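Local coordinates for lipoprotein (Mycoplasma mycoides subsp. capri, PDB 7ADK), which is probably a serine peptidase of the PA clan that, like related mycoplasma proteins, is thought to cleave host immunoglobulin, at residues K250-I256 with N778-R782; D183-Y187 with Y699-Y703; G694-S698 with I747-F751. All coordinates share one frame; numbering follows the deposited sequence.

Contact 1: residues K250-I256 with N778-R782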
loop_
_atom_site.group_PDB
_atom_site.type_symbol
_atom_site.label_atom_id
_atom_site.label_comp_id
_atom_site.label_asym_id
_atom_site.label_seq_id
_atom_site.Cartn_x
_atom_site.Cartn_y
_atom_site.Cartn_z
ATOM N N LYS B 250 11.863 -18.049 -17.649
ATOM C CA LYS B 250 11.969 -18.829 -16.415
ATOM C C LYS B 250 10.642 -18.841 -15.629
ATOM O O LYS B 250 10.020 -17.795 -15.527
ATOM C CB LYS B 250 13.030 -18.170 -15.520
ATOM C CG LYS B 250 14.414 -17.773 -16.055
ATOM C CD LYS B 250 15.410 -18.904 -16.251
ATOM C CE LYS B 250 16.829 -18.383 -16.468
ATOM N NZ LYS B 250 17.027 -17.732 -17.766
ATOM N N VAL B 251 10.300 -19.960 -14.972
ATOM C CA VAL B 251 9.274 -20.146 -13.896
ATOM C C VAL B 251 9.637 -21.405 -13.061
ATOM O O VAL B 251 10.597 -22.083 -13.423
ATOM C CB VAL B 251 7.830 -20.275 -14.448
ATOM C CG1 VAL B 251 6.781 -20.013 -13.375
ATOM C CG2 VAL B 251 7.465 -19.339 -15.602
ATOM N N SER B 252 8.946 -21.748 -11.959
ATOM C CA SER B 252 8.895 -23.132 -11.416
ATOM C C SER B 252 7.666 -23.410 -10.535
ATOM O O SER B 252 7.531 -22.850 -9.444
ATOM C CB SER B 252 10.156 -23.488 -10.632
ATOM O OG SER B 252 10.005 -24.699 -9.919
ATOM N N GLY B 253 6.790 -24.308 -10.986
ATOM C CA GLY B 253 5.510 -24.657 -10.362
ATOM C C GLY B 253 5.616 -25.682 -9.234
ATOM O O GLY B 253 4.862 -26.653 -9.212
ATOM N N LEU B 254 6.580 -25.489 -8.332
ATOM C CA LEU B 254 6.932 -26.443 -7.277
ATOM C C LEU B 254 7.464 -25.830 -5.977
ATOM O O LEU B 254 7.277 -26.396 -4.906
ATOM C CB LEU B 254 7.930 -27.440 -7.862
ATOM C CG LEU B 254 8.264 -28.599 -6.926
ATOM C CD1 LEU B 254 8.465 -29.860 -7.729
ATOM C CD2 LEU B 254 9.530 -28.397 -6.120
ATOM N N LYS B 255 8.140 -24.677 -6.010
ATOM C CA LYS B 255 8.696 -24.048 -4.786
ATOM C C LYS B 255 7.643 -23.412 -3.868
ATOM O O LYS B 255 7.976 -22.632 -2.981
ATOM C CB LYS B 255 9.838 -23.086 -5.140
ATOM C CG LYS B 255 9.351 -21.824 -5.851
ATOM C CD LYS B 255 10.504 -20.874 -6.119
ATOM C CE LYS B 255 10.107 -19.662 -6.977
ATOM N NZ LYS B 255 10.011 -20.011 -8.427
ATOM N N ILE B 256 6.367 -23.697 -4.103
ATOM C CA ILE B 256 5.237 -22.889 -3.658
ATOM C C ILE B 256 4.263 -23.752 -2.840
ATOM O O ILE B 256 4.238 -23.644 -1.620
ATOM C CB ILE B 256 4.609 -22.114 -4.848
ATOM C CG1 ILE B 256 5.689 -21.335 -5.633
ATOM C CG2 ILE B 256 3.534 -21.154 -4.324
ATOM C CD1 ILE B 256 5.218 -20.515 -6.831
ATOM N N ASN B 778 14.072 -11.641 -11.113
ATOM C CA ASN B 778 13.225 -12.125 -12.181
ATOM C C ASN B 778 11.848 -12.472 -11.607
ATOM O O ASN B 778 11.617 -13.553 -11.078
ATOM C CB ASN B 778 13.946 -13.294 -12.848
ATOM C CG ASN B 778 13.232 -13.797 -14.076
ATOM O OD1 ASN B 778 12.032 -13.651 -14.257
ATOM N ND2 ASN B 778 13.951 -14.420 -14.962
ATOM N N GLU B 779 10.907 -11.528 -11.692
ATOM C CA GLU B 779 9.554 -11.693 -11.151
ATOM C C GLU B 779 8.663 -12.620 -11.983
ATOM O O GLU B 779 7.585 -12.978 -11.526
ATOM C CB GLU B 779 8.913 -10.323 -10.863
ATOM C CG GLU B 779 8.617 -9.465 -12.102
ATOM C CD GLU B 779 7.914 -8.140 -11.749
ATOM O OE1 GLU B 779 8.442 -7.050 -12.062
ATOM O OE2 GLU B 779 6.787 -8.142 -11.206
ATOM N N THR B 780 9.121 -13.085 -13.147
ATOM C CA THR B 780 8.475 -14.200 -13.867
ATOM C C THR B 780 9.004 -15.559 -13.381
ATOM O O THR B 780 8.222 -16.478 -13.177
ATOM C CB THR B 780 8.614 -14.033 -15.382
ATOM O OG1 THR B 780 8.092 -12.784 -15.769
ATOM C CG2 THR B 780 7.829 -15.064 -16.164
ATOM N N ALA B 781 10.306 -15.677 -13.095
ATOM C CA ALA B 781 10.897 -16.816 -12.381
ATOM C C ALA B 781 10.443 -16.911 -10.917
ATOM O O ALA B 781 10.526 -17.975 -10.309
ATOM C CB ALA B 781 12.420 -16.680 -12.387
ATOM N N ARG B 782 10.027 -15.785 -10.332
ATOM C CA ARG B 782 9.706 -15.620 -8.916
ATOM C C ARG B 782 10.929 -15.853 -8.008
ATOM O O ARG B 782 10.798 -16.268 -6.864
ATOM C CB ARG B 782 8.427 -16.406 -8.558
ATOM C CG ARG B 782 7.325 -16.311 -9.630
ATOM C CD ARG B 782 5.974 -16.844 -9.149
ATOM N NE ARG B 782 5.046 -17.020 -10.280
ATOM C CZ ARG B 782 4.703 -18.149 -10.859
ATOM N NH1 ARG B 782 5.168 -19.305 -10.482
ATOM N NH2 ARG B 782 3.871 -18.155 -11.853
#

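Contact 2: residues D183-Y187 with Y699-Y703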
loop_
_atom_site.group_PDB
_atom_site.type_symbol
_atom_site.label_atom_id
_atom_site.label_comp_id
_atom_site.label_asym_id
_atom_site.label_seq_id
_atom_site.Cartn_x
_atom_site.Cartn_y
_atom_site.Cartn_z
ATOM N N ASP B 183 11.568 -32.801 -13.130
ATOM C CA ASP B 183 11.341 -31.382 -13.407
ATOM C C ASP B 183 12.029 -30.901 -14.688
ATOM O O ASP B 183 11.473 -30.087 -15.414
ATOM C CB ASP B 183 11.826 -30.532 -12.229
ATOM C CG ASP B 183 11.079 -30.751 -10.916
ATOM O OD1 ASP B 183 9.868 -31.045 -10.964
ATOM O OD2 ASP B 183 11.691 -30.575 -9.840
ATOM N N ASN B 184 13.216 -31.404 -15.012
ATOM C CA ASN B 184 13.943 -31.006 -16.209
ATOM C C ASN B 184 13.266 -31.536 -17.495
ATOM O O ASN B 184 13.186 -30.807 -18.477
ATOM C CB ASN B 184 15.400 -31.444 -16.045
ATOM C CG ASN B 184 16.270 -31.040 -17.208
ATOM O OD1 ASN B 184 16.706 -29.915 -17.326
ATOM N ND2 ASN B 184 16.543 -31.945 -18.101
ATOM N N GLU B 185 12.666 -32.736 -17.499
ATOM C CA GLU B 185 11.907 -33.205 -18.668
ATOM C C GLU B 185 10.571 -32.460 -18.875
ATOM O O GLU B 185 9.911 -32.662 -19.892
ATOM C CB GLU B 185 11.763 -34.739 -18.684
ATOM C CG GLU B 185 10.673 -35.324 -17.788
ATOM C CD GLU B 185 10.251 -36.766 -18.112
ATOM O OE1 GLU B 185 10.775 -37.387 -19.051
ATOM O OE2 GLU B 185 9.339 -37.284 -17.445
ATOM N N ARG B 186 10.169 -31.597 -17.937
ATOM C CA ARG B 186 9.006 -30.697 -17.993
ATOM C C ARG B 186 9.421 -29.268 -18.305
ATOM O O ARG B 186 8.820 -28.623 -19.153
ATOM C CB ARG B 186 8.239 -30.792 -16.671
ATOM C CG ARG B 186 7.613 -32.147 -16.551
ATOM C CD ARG B 186 6.970 -32.525 -15.246
ATOM N NE ARG B 186 6.246 -33.797 -15.369
ATOM C CZ ARG B 186 6.735 -34.963 -15.755
ATOM N NH1 ARG B 186 8.007 -35.206 -15.823
ATOM N NH2 ARG B 186 5.935 -35.918 -16.100
ATOM N N TYR B 187 10.512 -28.800 -17.720
ATOM C CA TYR B 187 11.093 -27.500 -18.007
ATOM C C TYR B 187 11.550 -27.406 -19.460
ATOM O O TYR B 187 11.307 -26.418 -20.137
ATOM C CB TYR B 187 12.249 -27.250 -17.039
ATOM C CG TYR B 187 12.661 -25.801 -16.969
ATOM C CD1 TYR B 187 11.917 -24.924 -16.167
ATOM C CD2 TYR B 187 13.761 -25.323 -17.707
ATOM C CE1 TYR B 187 12.265 -23.569 -16.095
ATOM C CE2 TYR B 187 14.119 -23.969 -17.631
ATOM C CZ TYR B 187 13.367 -23.090 -16.830
ATOM O OH TYR B 187 13.712 -21.788 -16.750
ATOM N N TYR B 699 13.719 -24.044 -6.237
ATOM C CA TYR B 699 13.679 -25.167 -7.186
ATOM C C TYR B 699 13.465 -24.656 -8.633
ATOM O O TYR B 699 12.768 -25.271 -9.432
ATOM C CB TYR B 699 12.644 -26.222 -6.729
ATOM C CG TYR B 699 12.980 -27.084 -5.512
ATOM C CD1 TYR B 699 13.264 -26.506 -4.257
ATOM C CD2 TYR B 699 12.949 -28.490 -5.618
ATOM C CE1 TYR B 699 13.532 -27.315 -3.138
ATOM C CE2 TYR B 699 13.193 -29.305 -4.496
ATOM C CZ TYR B 699 13.490 -28.716 -3.252
ATOM O OH TYR B 699 13.679 -29.497 -2.161
ATOM N N GLN B 700 14.034 -23.509 -9.001
ATOM C CA GLN B 700 14.113 -23.034 -10.388
ATOM C C GLN B 700 15.158 -23.836 -11.193
ATOM O O GLN B 700 16.294 -23.986 -10.745
ATOM C CB GLN B 700 14.430 -21.528 -10.396
ATOM C CG GLN B 700 13.664 -20.749 -11.467
ATOM C CD GLN B 700 14.179 -20.941 -12.874
ATOM O OE1 GLN B 700 15.332 -20.727 -13.182
ATOM N NE2 GLN B 700 13.348 -21.335 -13.799
ATOM N N ILE B 701 14.797 -24.363 -12.371
ATOM C CA ILE B 701 15.717 -25.165 -13.194
ATOM C C ILE B 701 16.678 -24.285 -14.003
ATOM O O ILE B 701 17.854 -24.605 -14.134
ATOM C CB ILE B 701 14.917 -26.109 -14.117
ATOM C CG1 ILE B 701 14.062 -27.128 -13.342
ATOM C CG2 ILE B 701 15.800 -26.822 -15.149
ATOM C CD1 ILE B 701 14.828 -28.211 -12.610
ATOM N N GLY B 702 16.200 -23.167 -14.545
ATOM C CA GLY B 702 16.933 -22.356 -15.513
ATOM C C GLY B 702 18.243 -21.791 -14.993
ATOM O O GLY B 702 19.266 -21.898 -15.658
ATOM N N TYR B 703 18.229 -21.181 -13.812
ATOM C CA TYR B 703 19.426 -20.607 -13.196
ATOM C C TYR B 703 20.355 -21.626 -12.512
ATOM O O TYR B 703 21.523 -21.314 -12.288
ATOM C CB TYR B 703 18.995 -19.530 -12.199
ATOM C CG TYR B 703 18.439 -18.255 -12.797
ATOM C CD1 TYR B 703 19.197 -17.554 -13.745
ATOM C CD2 TYR B 703 17.216 -17.725 -12.361
ATOM C CE1 TYR B 703 18.731 -16.345 -14.282
ATOM C CE2 TYR B 703 16.746 -16.510 -12.890
ATOM C CZ TYR B 703 17.495 -15.822 -13.862
ATOM O OH TYR B 703 17.025 -14.674 -14.409
#

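Contact 3: residues G694-S698 with I747-F751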
loop_
_atom_site.group_PDB
_atom_site.type_symbol
_atom_site.label_atom_id
_atom_site.label_comp_id
_atom_site.label_asym_id
_atom_site.label_seq_id
_atom_site.Cartn_x
_atom_site.Cartn_y
_atom_site.Cartn_z
ATOM N N GLY B 694 13.499 -18.528 8.626
ATOM C CA GLY B 694 13.677 -17.974 7.287
ATOM C C GLY B 694 13.019 -18.842 6.209
ATOM O O GLY B 694 12.155 -19.673 6.485
ATOM N N ASN B 695 13.438 -18.646 4.967
ATOM C CA ASN B 695 13.162 -19.555 3.858
ATOM C C ASN B 695 14.481 -20.024 3.229
ATOM O O ASN B 695 15.547 -19.838 3.813
ATOM C CB ASN B 695 12.133 -18.914 2.902
ATOM C CG ASN B 695 10.762 -18.697 3.521
ATOM O OD1 ASN B 695 10.142 -17.669 3.344
ATOM N ND2 ASN B 695 10.212 -19.619 4.281
ATOM N N PHE B 696 14.409 -20.710 2.094
ATOM C CA PHE B 696 15.473 -21.592 1.623
ATOM C C PHE B 696 15.860 -21.301 0.170
ATOM O O PHE B 696 15.592 -20.228 -0.370
ATOM C CB PHE B 696 15.008 -23.042 1.845
ATOM C CG PHE B 696 14.482 -23.333 3.235
ATOM C CD1 PHE B 696 15.385 -23.611 4.276
ATOM C CD2 PHE B 696 13.099 -23.295 3.500
ATOM C CE1 PHE B 696 14.906 -23.833 5.575
ATOM C CE2 PHE B 696 12.622 -23.524 4.798
ATOM C CZ PHE B 696 13.530 -23.784 5.838
ATOM N N PHE B 697 16.507 -22.266 -0.474
ATOM C CA PHE B 697 16.832 -22.253 -1.894
ATOM C C PHE B 697 15.640 -22.568 -2.821
ATOM O O PHE B 697 14.722 -23.305 -2.480
ATOM C CB PHE B 697 17.983 -23.226 -2.121
ATOM C CG PHE B 697 19.226 -23.004 -1.280
ATOM C CD1 PHE B 697 19.878 -21.760 -1.294
ATOM C CD2 PHE B 697 19.758 -24.060 -0.519
ATOM C CE1 PHE B 697 21.042 -21.566 -0.538
ATOM C CE2 PHE B 697 20.954 -23.879 0.183
ATOM C CZ PHE B 697 21.584 -22.631 0.180
ATOM N N SER B 698 15.658 -21.987 -4.013
ATOM C CA SER B 698 14.638 -22.098 -5.050
ATOM C C SER B 698 14.808 -23.344 -5.928
ATOM O O SER B 698 15.903 -23.649 -6.392
ATOM C CB SER B 698 14.736 -20.852 -5.916
ATOM O OG SER B 698 13.700 -20.795 -6.848
ATOM N N ILE B 747 23.656 -17.953 -5.504
ATOM C CA ILE B 747 22.533 -18.518 -4.759
ATOM C C ILE B 747 21.208 -18.035 -5.353
ATOM O O ILE B 747 21.119 -16.886 -5.776
ATOM C CB ILE B 747 22.667 -18.090 -3.286
ATOM C CG1 ILE B 747 24.000 -18.512 -2.635
ATOM C CG2 ILE B 747 21.492 -18.557 -2.442
ATOM C CD1 ILE B 747 24.285 -20.002 -2.610
ATOM N N LEU B 748 20.190 -18.895 -5.380
ATOM C CA LEU B 748 18.818 -18.562 -5.773
ATOM C C LEU B 748 17.871 -18.610 -4.548
ATOM O O LEU B 748 17.368 -19.679 -4.204
ATOM C CB LEU B 748 18.313 -19.473 -6.911
ATOM C CG LEU B 748 18.962 -19.358 -8.300
ATOM C CD1 LEU B 748 18.921 -17.930 -8.816
ATOM C CD2 LEU B 748 20.391 -19.875 -8.408
ATOM N N PRO B 749 17.622 -17.476 -3.879
ATOM C CA PRO B 749 16.602 -17.335 -2.845
ATOM C C PRO B 749 15.176 -17.683 -3.291
ATOM O O PRO B 749 14.741 -17.292 -4.377
ATOM C CB PRO B 749 16.699 -15.865 -2.438
ATOM C CG PRO B 749 17.398 -15.161 -3.584
ATOM C CD PRO B 749 18.377 -16.236 -3.987
ATOM N N ARG B 750 14.429 -18.389 -2.429
ATOM C CA ARG B 750 13.100 -18.968 -2.725
ATOM C C ARG B 750 11.998 -17.967 -3.095
ATOM O O ARG B 750 11.428 -18.086 -4.176
ATOM C CB ARG B 750 12.662 -19.859 -1.555
ATOM C CG ARG B 750 11.312 -20.548 -1.749
ATOM C CD ARG B 750 10.937 -21.343 -0.503
ATOM N NE ARG B 750 9.671 -22.049 -0.681
ATOM C CZ ARG B 750 8.897 -22.556 0.251
ATOM N NH1 ARG B 750 9.212 -22.565 1.507
ATOM N NH2 ARG B 750 7.761 -23.070 -0.074
ATOM N N PHE B 751 11.658 -17.048 -2.192
ATOM C CA PHE B 751 10.508 -16.145 -2.313
ATOM C C PHE B 751 10.979 -14.699 -2.491
ATOM O O PHE B 751 10.706 -13.857 -1.644
ATOM C CB PHE B 751 9.586 -16.294 -1.080
ATOM C CG PHE B 751 8.737 -17.549 -0.921
ATOM C CD1 PHE B 751 8.160 -18.199 -2.031
ATOM C CD2 PHE B 751 8.407 -17.982 0.375
ATOM C CE1 PHE B 751 7.264 -19.262 -1.842
ATOM C CE2 PHE B 751 7.520 -19.052 0.562
ATOM C CZ PHE B 751 6.932 -19.680 -0.546
#

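Contact 1: residues K250-I256 with N778-R782
Over one face of the Arg-782 guanidinium lies a methyl of Val-251, its CG1 3.4 Å from NH1. At the edge, near the guanidinium plane, Ser-252 O stands a long 4.4 Å from NH1, while Ile-256 CD1 approaches NH1 obliquely. Valine sets a methyl directly over the cation and isoleucine reaches it with its longer CD1 arm, so both give it apolar neighbours. The amide of Asn-778 meets Lys-250 at about a right angle: ND2 packs 3.6 Å from Lys-250 CG and makes its hydrogen bond with Tyr-703 OH. Asn-778 OD1 accepts from Ala-781 N, above the carbonyl plane, in a nearly straight bond of 2.9 Å. This is an Asx motif, set in the tight connection of the hairpin between strands 769-778 and 783-792. Lys-255 is long enough to span the gap to that turn: its NZ donates to Ala-781 O at 2.8 Å, nearly along the C=O axis, after a bend at the last torsion (chi4 -78°) swings the ammonium onto the carbonyl. The small CB of Ala-781 lets Lys-250 CB come to 3.5 Å. Beyond CG the Lys-250 chain leads away, and its ammonium binds Asp-248 O and Ser-227 OG.

Contact 2: residues D183-Y187 with Y699-Y703
Tyr-187 on helix 176-192 reaches across to the loop 699-703, and its contacts change from apolar to polar along its length. Its CG stands anti to the backbone N (chi1 -163°), which sends the ring out from the helix over Ile-701. CB starts the path beside Ile-701 CG2 at 4.0 Å. CG then meets Ile-701 CB at 3.6 Å, and CD2 touches Ile-701 CG2. Ile-701 CB sits over the ring face, 3.8 Å from the centroid and 15° off the normal, a CH-pi contact. Farther out, CE1 passes close to Gln-700 NE2, and CE2 and CZ lie near the backbone of Gly-702. At the tip, OH is 3.5 Å from Gly-702 CA, an approach that suits a residue without a side chain, and the OH accepts a hydrogen bond from Gln-700 NE2 at 3.0 Å. That N-H points almost straight at the oxygen, which lies in the amide plane, although amide and ring planes are turned 61° apart.

The beta-branched Ile-701 fills the angle between ring and helix: CG2 also meets Asn-184 OD1, and CD1 reaches Asp-183 CB at 3.8 Å. The polar ends of these two helix residues turn elsewhere, the Asp-183 carboxylate to Tyr-161 and Tyr-171 and the Asn-184 amide nitrogen to Asp-222. The helix is thereby docked onto a loop within the range of the DUF31 peptidase family.

Gln-700 is gripped at both ends of its amide: OE1 receives Tyr-703 N at 3.0 Å, and NE2 also donates to Val-251 O. These bonds fix the rotation of the amide and tell its oxygen from its nitrogen, and they imply that the buried phenol oxygen serves this contact as an acceptor.

Contact 3: residues G694-S698 with I747-F751
Phe-697 and Pro-749 form a single beta bridge between two segments whose end-to-end directions are 113° apart, so the backbones touch briefly and diverge. Two bonds flank the pair: Arg-750 N donates to Phe-696 O at 3.0 Å, and Ser-698 N to Leu-748 O at 2.9 Å. Proline suits the middle position because this bridge asks no N-H of it.

Phe-697 places its ring beside the end of strand 737-747, where the CE1 edge meets Ile-747 CG2 at 3.6 Å. Tyr-606, nearly parallel to it, and Phe-609 meet the same ring, so that an aromatic residue suits this cluster. Ser-698 CB lies 4.0 Å from Leu-748 CB, and the short side chain keeps its hydroxyl near the backbone, where OG makes a weak hydrogen bond with Gln-700 N. Leu-748 packs further on Thr-783 and Leu-785 of strand 783-792. The bridge thus ties a loop that follows helix 688-691 to the exit of a beta strand, in a region that belongs to the DUF31 family of probable peptidases in clan PA, whose classical members have a two-beta-barrel fold.

From the residue after the bridging proline, Arg-750 runs fully extended, with CG anti to the backbone N (chi1 -179°), and this carries its guanidinium past Phe-696 and Asn-695. NH1 lies near the plane of the Phe-696 ring, 4.4 Å from CD2, at the edge. Phe-751 CZ covers one guanidinium face, offset toward the rim, while NE donates to Lys-255 O, a partner that an arginine of this length can reach. Asn-695 turns its amide almost perpendicular to the Phe-751 ring (87°), and its OD1 lies at the ring edge, 3.5 Å from Phe-751 CD2, consistent with a weak C-H...O contact.

Overall arrangement
Contacts 2 and 3 are buried, whereas contact 1 is partly exposed at a hairpin turn. The segment 250-256 also bonds to both other contacts, to Tyr-699 (through Ser-252 OG) and Gln-700 in contact 2 and to Arg-750 in contact 3. Contacts 2 and 3 share the loop between helix 688-691 and strand 712-714, taking adjacent parts of it, and Tyr-703 CB packs on Leu-748 CD1. Their chemistry follows place: a lysine-to-carbonyl bond and methyl packing on a guanidinium at the turn, a tyrosine ring packed on isoleucine with a hydrogen bond from a glutamine amide where the helix docks, and paired backbone bonds beside aromatic rings where loop meets strand end.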